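Local coordinates for Mec-8 protein (PDB 6DG0) that probably binds RNA as a nuclear splicing factor, here through its C-terminal RNA recognition motif, which holds a short single strand of DNA, at residues T19-F24 with S28-L33; L33-H36 with S41-A44. The protein carries 2 engineered substitutions. One frame throughout, in Å; residues are numbered along the deposited sequence.

Contact 1. Residues T19-F24 with S28-L33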
loop_
_atom_site.group_PDB
_atom_site.type_symbol
_atom_site.label_atom_id
_atom_site.label_comp_id
_atom_site.label_asym_id
_atom_site.label_seq_id
_atom_site.Cartn_x
_atom_site.Cartn_y
_atom_site.Cartn_z
ATOM N N THR A 19 11.469 -1.464 -2.372
ATOM C CA THR A 19 11.253 -0.037 -2.588
ATOM C C THR A 19 9.937 0.405 -1.972
ATOM O O THR A 19 9.875 1.406 -1.258
ATOM C CB THR A 19 11.238 0.314 -4.087
ATOM O OG1 THR A 19 12.485 -0.059 -4.683
ATOM C CG2 THR A 19 10.999 1.803 -4.291
ATOM N N LEU A 20 8.889 -0.358 -2.255
ATOM C CA LEU A 20 7.556 -0.048 -1.765
ATOM C C LEU A 20 7.488 -0.194 -0.249
ATOM O O LEU A 20 6.797 0.568 0.427
ATOM C CB LEU A 20 6.521 -0.950 -2.430
ATOM C CG LEU A 20 5.077 -0.471 -2.313
ATOM C CD1 LEU A 20 4.939 0.928 -2.892
ATOM C CD2 LEU A 20 4.154 -1.441 -3.017
ATOM N N ARG A 21 8.196 -1.193 0.269
ATOM C CA ARG A 21 8.287 -1.407 1.707
ATOM C C ARG A 21 8.913 -0.196 2.391
ATOM O O ARG A 21 8.443 0.238 3.438
ATOM C CB ARG A 21 9.085 -2.676 2.015
ATOM C CG ARG A 21 9.209 -2.997 3.497
ATOM C CD ARG A 21 9.880 -4.343 3.722
ATOM N NE ARG A 21 9.126 -5.430 3.102
ATOM C CZ ARG A 21 9.479 -6.058 1.984
ATOM N NH1 ARG A 21 10.589 -5.715 1.345
ATOM N NH2 ARG A 21 8.716 -7.031 1.507
ATOM N N GLY A 22 9.964 0.352 1.788
ATOM C CA GLY A 22 10.601 1.552 2.303
ATOM C C GLY A 22 9.650 2.729 2.437
ATOM O O GLY A 22 9.807 3.565 3.325
ATOM N N VAL A 23 8.663 2.799 1.549
ATOM C CA VAL A 23 7.664 3.863 1.594
ATOM C C VAL A 23 6.722 3.742 2.790
ATOM O O VAL A 23 6.511 4.704 3.529
ATOM C CB VAL A 23 6.810 3.877 0.305
ATOM C CG1 VAL A 23 5.664 4.875 0.425
ATOM C CG2 VAL A 23 7.670 4.183 -0.906
ATOM N N PHE A 24 6.156 2.551 2.968
ATOM C CA PHE A 24 5.145 2.310 3.994
ATOM C C PHE A 24 5.704 1.935 5.371
ATOM O O PHE A 24 5.048 2.168 6.389
ATOM C CB PHE A 24 4.174 1.232 3.503
ATOM C CG PHE A 24 3.334 1.672 2.333
ATOM C CD1 PHE A 24 3.820 1.576 1.040
ATOM C CD2 PHE A 24 2.064 2.190 2.528
ATOM C CE1 PHE A 24 3.057 1.989 -0.036
ATOM C CE2 PHE A 24 1.295 2.603 1.455
ATOM C CZ PHE A 24 1.792 2.500 0.171
ATOM N N SER A 28 4.238 4.280 11.443
ATOM C CA SER A 28 4.019 3.425 12.603
ATOM C C SER A 28 2.967 2.344 12.362
ATOM O O SER A 28 1.903 2.608 11.804
ATOM C CB SER A 28 3.615 4.275 13.809
ATOM O OG SER A 28 3.411 3.468 14.954
ATOM N N GLY A 29 3.282 1.125 12.790
ATOM C CA GLY A 29 2.338 0.023 12.761
ATOM C C GLY A 29 2.396 -0.865 11.531
ATOM O O GLY A 29 1.563 -1.757 11.373
ATOM N N PHE A 30 3.380 -0.631 10.666
ATOM C CA PHE A 30 3.544 -1.428 9.449
ATOM C C PHE A 30 3.838 -2.892 9.757
ATOM O O PHE A 30 4.838 -3.206 10.401
ATOM C CB PHE A 30 4.663 -0.859 8.572
ATOM C CG PHE A 30 4.992 -1.718 7.381
ATOM C CD1 PHE A 30 4.218 -1.662 6.234
ATOM C CD2 PHE A 30 6.073 -2.585 7.410
ATOM C CE1 PHE A 30 4.516 -2.452 5.138
ATOM C CE2 PHE A 30 6.377 -3.378 6.318
ATOM C CZ PHE A 30 5.597 -3.311 5.180
ATOM N N THR A 31 2.962 -3.786 9.310
ATOM C CA THR A 31 3.179 -5.210 9.534
ATOM C C THR A 31 3.733 -5.935 8.312
ATOM O O THR A 31 4.800 -6.543 8.381
ATOM C CB THR A 31 1.875 -5.905 9.967
ATOM O OG1 THR A 31 1.255 -5.155 11.020
ATOM C CG2 THR A 31 2.163 -7.317 10.450
ATOM N N ARG A 32 3.019 -5.861 7.192
ATOM C CA ARG A 32 3.404 -6.614 5.999
ATOM C C ARG A 32 2.797 -6.062 4.708
ATOM O O ARG A 32 1.767 -5.388 4.725
ATOM C CB ARG A 32 3.033 -8.089 6.157
ATOM C CG ARG A 32 1.601 -8.334 6.566
ATOM C CD ARG A 32 1.478 -9.669 7.276
ATOM N NE ARG A 32 0.114 -9.943 7.713
ATOM C CZ ARG A 32 -0.691 -10.824 7.128
ATOM N NH1 ARG A 32 -1.918 -11.011 7.592
ATOM N NH2 ARG A 32 -0.265 -11.517 6.080
ATOM N N LEU A 33 3.455 -6.361 3.592
ATOM C CA LEU A 33 3.054 -5.874 2.276
ATOM C C LEU A 33 3.012 -7.000 1.238
ATOM O O LEU A 33 3.835 -7.912 1.268
ATOM C CB LEU A 33 4.014 -4.762 1.826
ATOM C CG LEU A 33 3.984 -4.212 0.398
ATOM C CD1 LEU A 33 4.378 -2.749 0.419
ATOM C CD2 LEU A 33 4.913 -4.989 -0.528
#

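Contact 2. Residues L33-H36 with S41-A44. Engineered in segment 41-44: Ala42 (natural residue Cys). With nucleotides of chain D.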
loop_
_atom_site.group_PDB
_atom_site.type_symbol
_atom_site.label_atom_id
_atom_site.label_comp_id
_atom_site.label_asym_id
_atom_site.label_seq_id
_atom_site.Cartn_x
_atom_site.Cartn_y
_atom_site.Cartn_z
ATOM N N LEU A 33 3.455 -6.361 3.592
ATOM C CA LEU A 33 3.054 -5.874 2.276
ATOM C C LEU A 33 3.012 -7.000 1.238
ATOM O O LEU A 33 3.835 -7.912 1.268
ATOM C CB LEU A 33 4.014 -4.762 1.826
ATOM C CG LEU A 33 3.984 -4.212 0.398
ATOM C CD1 LEU A 33 4.378 -2.749 0.419
ATOM C CD2 LEU A 33 4.913 -4.989 -0.528
ATOM N N ARG A 34 2.045 -6.933 0.326
ATOM C CA ARG A 34 1.993 -7.861 -0.800
ATOM C C ARG A 34 1.827 -7.126 -2.120
ATOM O O ARG A 34 0.928 -6.293 -2.275
ATOM C CB ARG A 34 0.866 -8.887 -0.638
ATOM C CG ARG A 34 1.174 -9.975 0.376
ATOM C CD ARG A 34 -0.033 -10.379 1.203
ATOM N NE ARG A 34 -0.584 -11.661 0.762
ATOM C CZ ARG A 34 -0.232 -12.839 1.274
ATOM N NH1 ARG A 34 0.682 -12.898 2.233
ATOM N NH2 ARG A 34 -0.781 -13.960 0.818
ATOM N N LEU A 35 2.700 -7.459 -3.065
ATOM C CA LEU A 35 2.750 -6.801 -4.362
ATOM C C LEU A 35 2.248 -7.760 -5.439
ATOM O O LEU A 35 2.830 -8.825 -5.671
ATOM C CB LEU A 35 4.170 -6.331 -4.676
ATOM C CG LEU A 35 4.394 -5.555 -5.974
ATOM C CD1 LEU A 35 3.512 -4.324 -6.020
ATOM C CD2 LEU A 35 5.859 -5.179 -6.115
ATOM N N HIS A 36 1.169 -7.374 -6.104
ATOM C CA HIS A 36 0.491 -8.253 -7.042
ATOM C C HIS A 36 0.400 -7.636 -8.422
ATOM O O HIS A 36 0.098 -6.450 -8.575
ATOM C CB HIS A 36 -0.908 -8.588 -6.541
ATOM C CG HIS A 36 -1.801 -9.165 -7.594
ATOM N ND1 HIS A 36 -2.776 -8.418 -8.228
ATOM C CD2 HIS A 36 -1.864 -10.399 -8.136
ATOM C CE1 HIS A 36 -3.407 -9.180 -9.105
ATOM N NE2 HIS A 36 -2.872 -10.387 -9.071
ATOM N N SER A 41 0.030 -2.763 -15.241
ATOM C CA SER A 41 0.551 -2.165 -14.007
ATOM C C SER A 41 0.132 -2.951 -12.756
ATOM O O SER A 41 -0.845 -3.692 -12.781
ATOM C CB SER A 41 0.124 -0.698 -13.901
ATOM O OG SER A 41 -1.257 -0.589 -13.607
ATOM N N ALA A 42 0.888 -2.796 -11.671
ATOM C CA ALA A 42 0.645 -3.538 -10.430
ATOM C C ALA A 42 -0.127 -2.768 -9.352
ATOM O O ALA A 42 -0.209 -1.542 -9.380
ATOM C CB ALA A 42 1.968 -4.025 -9.859
ATOM N N VAL A 43 -0.728 -3.516 -8.427
ATOM C CA VAL A 43 -1.358 -2.941 -7.240
ATOM C C VAL A 43 -0.698 -3.543 -6.001
ATOM O O VAL A 43 0.099 -4.474 -6.113
ATOM C CB VAL A 43 -2.876 -3.220 -7.188
ATOM C CG1 VAL A 43 -3.558 -2.766 -8.469
ATOM C CG2 VAL A 43 -3.140 -4.700 -6.922
ATOM N N ALA A 44 -1.009 -3.009 -4.825
ATOM C CA ALA A 44 -0.403 -3.513 -3.593
ATOM C C ALA A 44 -1.374 -3.522 -2.420
ATOM O O ALA A 44 -2.249 -2.665 -2.320
ATOM C CB ALA A 44 0.821 -2.692 -3.244
ATOM P P DC D 5 -4.379 -14.466 -5.847
ATOM O OP1 DC D 5 -3.376 -14.981 -6.807
ATOM O OP2 DC D 5 -5.806 -14.820 -6.018
ATOM O "O5'" DC D 5 -3.946 -14.892 -4.367
ATOM C "C5'" DC D 5 -2.625 -14.624 -3.919
ATOM C "C4'" DC D 5 -2.532 -14.708 -2.403
ATOM O "O4'" DC D 5 -3.309 -13.644 -1.811
ATOM C "C3'" DC D 5 -3.053 -16.005 -1.771
ATOM O "O3'" DC D 5 -1.963 -16.723 -1.199
ATOM C "C2'" DC D 5 -4.056 -15.546 -0.697
ATOM C "C1'" DC D 5 -3.731 -14.067 -0.546
ATOM N N1 DC D 5 -4.888 -13.234 -0.114
ATOM C C2 DC D 5 -4.769 -12.450 1.037
ATOM O O2 DC D 5 -3.703 -12.460 1.662
ATOM N N3 DC D 5 -5.824 -11.694 1.430
ATOM C C4 DC D 5 -6.955 -11.713 0.726
ATOM N N4 DC D 5 -7.968 -10.952 1.154
ATOM C C5 DC D 5 -7.098 -12.510 -0.449
ATOM C C6 DC D 5 -6.049 -13.251 -0.828
ATOM P P DA D 4 -8.931 -9.455 -6.509
ATOM O OP1 DA D 4 -9.199 -9.374 -7.962
ATOM O OP2 DA D 4 -9.983 -9.947 -5.591
ATOM O "O5'" DA D 4 -7.628 -10.349 -6.261
ATOM C "C5'" DA D 4 -6.387 -10.004 -6.871
ATOM C "C4'" DA D 4 -5.227 -10.642 -6.121
ATOM O "O4'" DA D 4 -4.959 -9.880 -4.914
ATOM C "C3'" DA D 4 -5.468 -12.082 -5.672
ATOM O "O3'" DA D 4 -4.285 -12.860 -5.820
ATOM C "C2'" DA D 4 -5.864 -11.932 -4.205
ATOM C "C1'" DA D 4 -5.056 -10.713 -3.778
ATOM N N9 DA D 4 -5.698 -9.950 -2.712
ATOM C C8 DA D 4 -6.972 -9.453 -2.713
ATOM N N7 DA D 4 -7.291 -8.808 -1.617
ATOM C C5 DA D 4 -6.147 -8.886 -0.839
ATOM C C6 DA D 4 -5.838 -8.398 0.446
ATOM N N6 DA D 4 -6.700 -7.702 1.196
ATOM N N1 DA D 4 -4.605 -8.651 0.932
ATOM C C2 DA D 4 -3.745 -9.346 0.178
ATOM N N3 DA D 4 -3.919 -9.856 -1.041
ATOM C C4 DA D 4 -5.154 -9.589 -1.497
#

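Contact 1. Residues T19-F24 with S28-L33
Leu33 CD1 is the bump that fills the hollow on the helix. It sits 3.6 Å from Leu20 CG and 3.7 Å from Leu20 CD2. The Leu33 side chain crosses that of Leu20 at about a right angle. Its CG lies anti to the backbone N (chi1 170°), which helps bring CD1 against Leu20. The same methyl lies 4.1 Å from Arg21 N and at a looser 4.4 Å from Phe24 CD1. One methyl thus touches Leu20 and the backbone of Arg21, with Phe24 a turn further on at the margin. Phe30 is the second bump. Its ring is received between Arg21 and Phe24, one turn apart on the helix. Arg21 CG lies 4.0 Å from Phe30 CZ, and Phe24 CB lies 4.0 Å from Phe30 CD1. The carbonyl of Phe24 adds to this hollow, with its O 3.8 Å from Phe30 CB. Arg21 gives its aliphatic part to the ring and bends at chi3 (-60°). Its guanidinium forms a salt bridge with Asp18. On one face of the ring, the strand's own backbone closes in: Arg32 N stands 4.1 Å above the plane of Phe30, over its centre. No hydrogen bond joins the two segments, so shape and apolar packing carry the contact. Strand 30-33 runs nearly antiparallel to helix 19-24, at 157°. Thr31 and Arg32 both face Glu47 in a classic beta bulge. This is the first helix of the RNA recognition motif packed on the back of its sheet. Leu20 also touches Leu11 and Ala44, while Phe24 reaches Val8 of strand 4-11 and Leu61 of helix 51-61.

Contact 2. Residues L33-H36 with S41-A44
One face of the His36 ring, which has Val43 CG2 at its edge, is covered by the deoxyribose of DA4 of chain D. The sugar's C4' lies 3.7 Å above the ring plane, over the centre. Segments 33-36 and 41-44 belong to the beta hairpin of strands 30-37 and 42-48, within the four-stranded antiparallel sheet of an RNA recognition motif. His36 and Val43 are an antiparallel hydrogen-bonded pair. His36 N gives a bond to Val43 O with an angle of 167° at the hydrogen. Val43 N returns a bond of 3.1 Å to His36 O. The two side chains lie alongside each other on the nucleic acid face. Val43 CG2 meets the edge of the His36 ring in its plane, 4.0 Å from ND1. With CG anti to the backbone N (chi1 164°), the ring is set beside Val43; chi2 (-102°) turns one face to the sugar. With an alanine here in place of His36, C4' of DA4 would probably lose the ring face it packs on, and Val43 CG2 its ring neighbour. Arg34 reaches along the same face to DC5 of chain D. Its guanidinium has DC5 O2 over one face and DC5 O4' in plane at its edge. Leu35 and Ala44 form an antiparallel non-hydrogen-bonded pair, with their side chains on the opposite face of the sheet. Leu35 CD1 packs 4.1 Å from CB of Ala42, an engineered residue that is cysteine in nature. Ala44 CA makes a CA-H...O contact with Arg34 O, at 3.4 Å.

How the contacts relate
Contacts 1 and 2 share Leu33 and use strand 30-37 in succession; their centres are about 12 Å apart. Contact 1 lies on one face of the sheet, while contact 2 has side chains on both. Contact 1 covers the face under helix 17-24, and its nearest atom stays about 6 Å from the bound nucleic acid. Contact 2 extends to the other face, where Arg34 and His36 meet DC5 and DA4 of chain D. The inner side of contact 2 continues the packing of contact 1: Leu20 CD2 lies 3.6 Å from Ala44 CB and 4.2 Å from Leu35 CD1. The hairpin therefore connects the helix-packed interior to the nucleic acid surface.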